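Local coordinates for probable outer membrane protein (Pseudomonas aeruginosa, PDB 3DWO) that probably carries long-chain fatty acids or other hydrophobic compounds across the outer membrane, as a beta-barrel channel of the FadL family, at residues V49-I54 with Q433-S438. Sequence-based numbering, arbitrary orientation.
With C8E ((hydroxyethyloxy)tri(ethyloxy)octane), chain E.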
# COMPACT_ATOMS: atom_id res chain seq x y z
N VAL A 49 2.18 0.19 17.78
CA VAL A 49 0.86 -0.21 17.35
C VAL A 49 0.13 1.02 16.84
O VAL A 49 -0.12 1.97 17.58
CB VAL A 49 0.07 -0.87 18.49
CG1 VAL A 49 0.07 0.03 19.70
CG2 VAL A 49 -1.34 -1.14 18.03
N ASN A 50 -0.20 1.01 15.55
CA ASN A 50 -0.90 2.13 14.92
C ASN A 50 -2.31 1.73 14.54
O ASN A 50 -2.59 0.55 14.31
CB ASN A 50 -0.22 2.56 13.62
CG ASN A 50 1.26 2.78 13.77
OD1 ASN A 50 1.69 3.72 14.43
ND2 ASN A 50 2.05 1.91 13.15
N TYR A 51 -3.18 2.72 14.46
CA TYR A 51 -4.53 2.48 14.02
C TYR A 51 -4.76 3.51 12.93
O TYR A 51 -4.71 4.72 13.18
CB TYR A 51 -5.56 2.66 15.13
CG TYR A 51 -6.95 2.32 14.66
CD1 TYR A 51 -7.81 3.31 14.18
CD2 TYR A 51 -7.38 1.00 14.63
CE1 TYR A 51 -9.07 2.99 13.69
CE2 TYR A 51 -8.64 0.67 14.14
CZ TYR A 51 -9.48 1.66 13.67
OH TYR A 51 -10.73 1.33 13.18
N ALA A 52 -4.97 3.03 11.71
CA ALA A 52 -5.18 3.91 10.58
C ALA A 52 -6.65 3.96 10.21
O ALA A 52 -7.29 2.93 10.00
CB ALA A 52 -4.37 3.43 9.40
N ASP A 53 -7.17 5.18 10.16
CA ASP A 53 -8.55 5.42 9.82
C ASP A 53 -8.55 6.11 8.47
O ASP A 53 -8.13 7.26 8.35
CB ASP A 53 -9.20 6.31 10.89
CG ASP A 53 -10.61 6.70 10.53
OD1 ASP A 53 -11.36 5.83 10.05
OD2 ASP A 53 -10.97 7.88 10.75
N ILE A 54 -9.03 5.39 7.46
CA ILE A 54 -9.06 5.90 6.09
C ILE A 54 -10.48 6.04 5.56
O ILE A 54 -11.28 5.11 5.62
CB ILE A 54 -8.27 4.97 5.15
CG1 ILE A 54 -6.88 4.69 5.74
CG2 ILE A 54 -8.15 5.60 3.78
CD1 ILE A 54 -6.05 5.93 6.03
N GLN A 433 -6.11 9.39 8.77
CA GLN A 433 -5.58 9.81 10.04
C GLN A 433 -5.04 8.58 10.75
O GLN A 433 -5.60 7.48 10.61
CB GLN A 433 -6.65 10.52 10.87
CG GLN A 433 -7.71 9.66 11.50
CD GLN A 433 -8.79 10.51 12.14
OE1 GLN A 433 -8.52 11.58 12.69
NE2 GLN A 433 -10.03 10.03 12.07
N VAL A 434 -3.94 8.75 11.47
CA VAL A 434 -3.30 7.65 12.17
C VAL A 434 -3.03 8.00 13.64
O VAL A 434 -2.60 9.11 13.96
CB VAL A 434 -1.96 7.27 11.49
CG1 VAL A 434 -1.34 6.05 12.18
CG2 VAL A 434 -2.17 6.99 10.01
N PHE A 435 -3.29 7.05 14.52
CA PHE A 435 -3.04 7.20 15.94
C PHE A 435 -1.94 6.19 16.20
O PHE A 435 -2.07 5.02 15.82
CB PHE A 435 -4.29 6.86 16.75
CG PHE A 435 -5.50 7.67 16.36
CD1 PHE A 435 -6.20 7.37 15.20
CD2 PHE A 435 -5.90 8.75 17.13
CE1 PHE A 435 -7.29 8.15 14.80
CE2 PHE A 435 -6.98 9.53 16.75
CZ PHE A 435 -7.68 9.23 15.58
N SER A 436 -0.86 6.62 16.83
CA SER A 436 0.28 5.75 17.08
C SER A 436 0.70 5.73 18.55
O SER A 436 0.64 6.74 19.23
CB SER A 436 1.45 6.20 16.20
OG SER A 436 2.48 5.23 16.16
N LEU A 437 1.14 4.56 19.01
CA LEU A 437 1.57 4.40 20.40
C LEU A 437 2.65 3.33 20.45
O LEU A 437 2.50 2.26 19.85
CB LEU A 437 0.38 3.98 21.25
CG LEU A 437 0.37 4.40 22.72
CD1 LEU A 437 0.19 5.91 22.83
CD2 LEU A 437 -0.77 3.69 23.44
N SER A 438 3.75 3.60 21.15
CA SER A 438 4.84 2.63 21.25
C SER A 438 5.49 2.58 22.62
O SER A 438 5.41 3.52 23.41
CB SER A 438 5.93 2.94 20.23
OG SER A 438 6.65 4.10 20.60
C1 C8E E . -5.19 -4.42 6.22
C2 C8E E . -5.24 -3.21 5.41
C3 C8E E . -3.93 -2.59 5.19
C4 C8E E . -3.80 -1.51 6.15
C5 C8E E . -3.26 -0.32 5.47
C6 C8E E . -2.69 0.59 6.43
C7 C8E E . -2.48 1.75 5.59
C8 C8E E . -2.91 2.94 6.34
O9 C8E E . -2.52 4.28 6.11
C10 C8E E . -1.16 4.64 6.22
C11 C8E E . -1.14 6.10 5.91
O12 C8E E . -1.72 6.37 4.62
C13 C8E E . -2.06 7.76 4.36
C14 C8E E . -3.22 8.27 3.45
O15 C8E E . -4.63 7.91 3.41
C16 C8E E . -4.86 6.81 2.50
C17 C8E E . -5.16 7.24 1.05
O18 C8E E . -6.47 7.14 0.46
C19 C8E E . -6.69 5.85 -0.20
C20 C8E E . -6.87 5.69 -1.75
O21 C8E E . -5.78 5.16 -2.51
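Segments 49-54 and 433-438, on the first (44-63) and last (423-441) barrel strands, pair antiparallel and close the FadL-type barrel. Backbone N-H and C=O groups pair in both directions at V49/L437, Y51/F435 and D53/Q433; the straightest bond, D53 N to Q433 O, lies nearly along the C=O axis. On the face carrying those six residues, D53 and Q433 lie side by side. D53 CG is anti to its backbone N (chi1 175°); Q433 CG takes the crowded position between backbone N and carbonyl carbon (chi1 75°), the chain then extended. Q433 NE2 thereby reaches the anti lone pair of D53 OD2 at 2.7 Å, carboxylate and amide nearly coplanar. F435 CD1 comes to the edge of the Y51 ring, 4.5 Å from Y51 CD1, while the F435 ring edge takes Y51 O in its plane. On the other face, toward W13 of helix 10-14, S436 OG donates to N50 OD1, a very short bond whose serine end is less surely placed. A52 CB lies 3.4 Å from C8 of bound C8E, consistent with an apolar surface there. The buried N50 amide is thus satisfied by S436 and, weakly, through ND2 by L97 O, while D53 and Q433 pair on the partly exposed face.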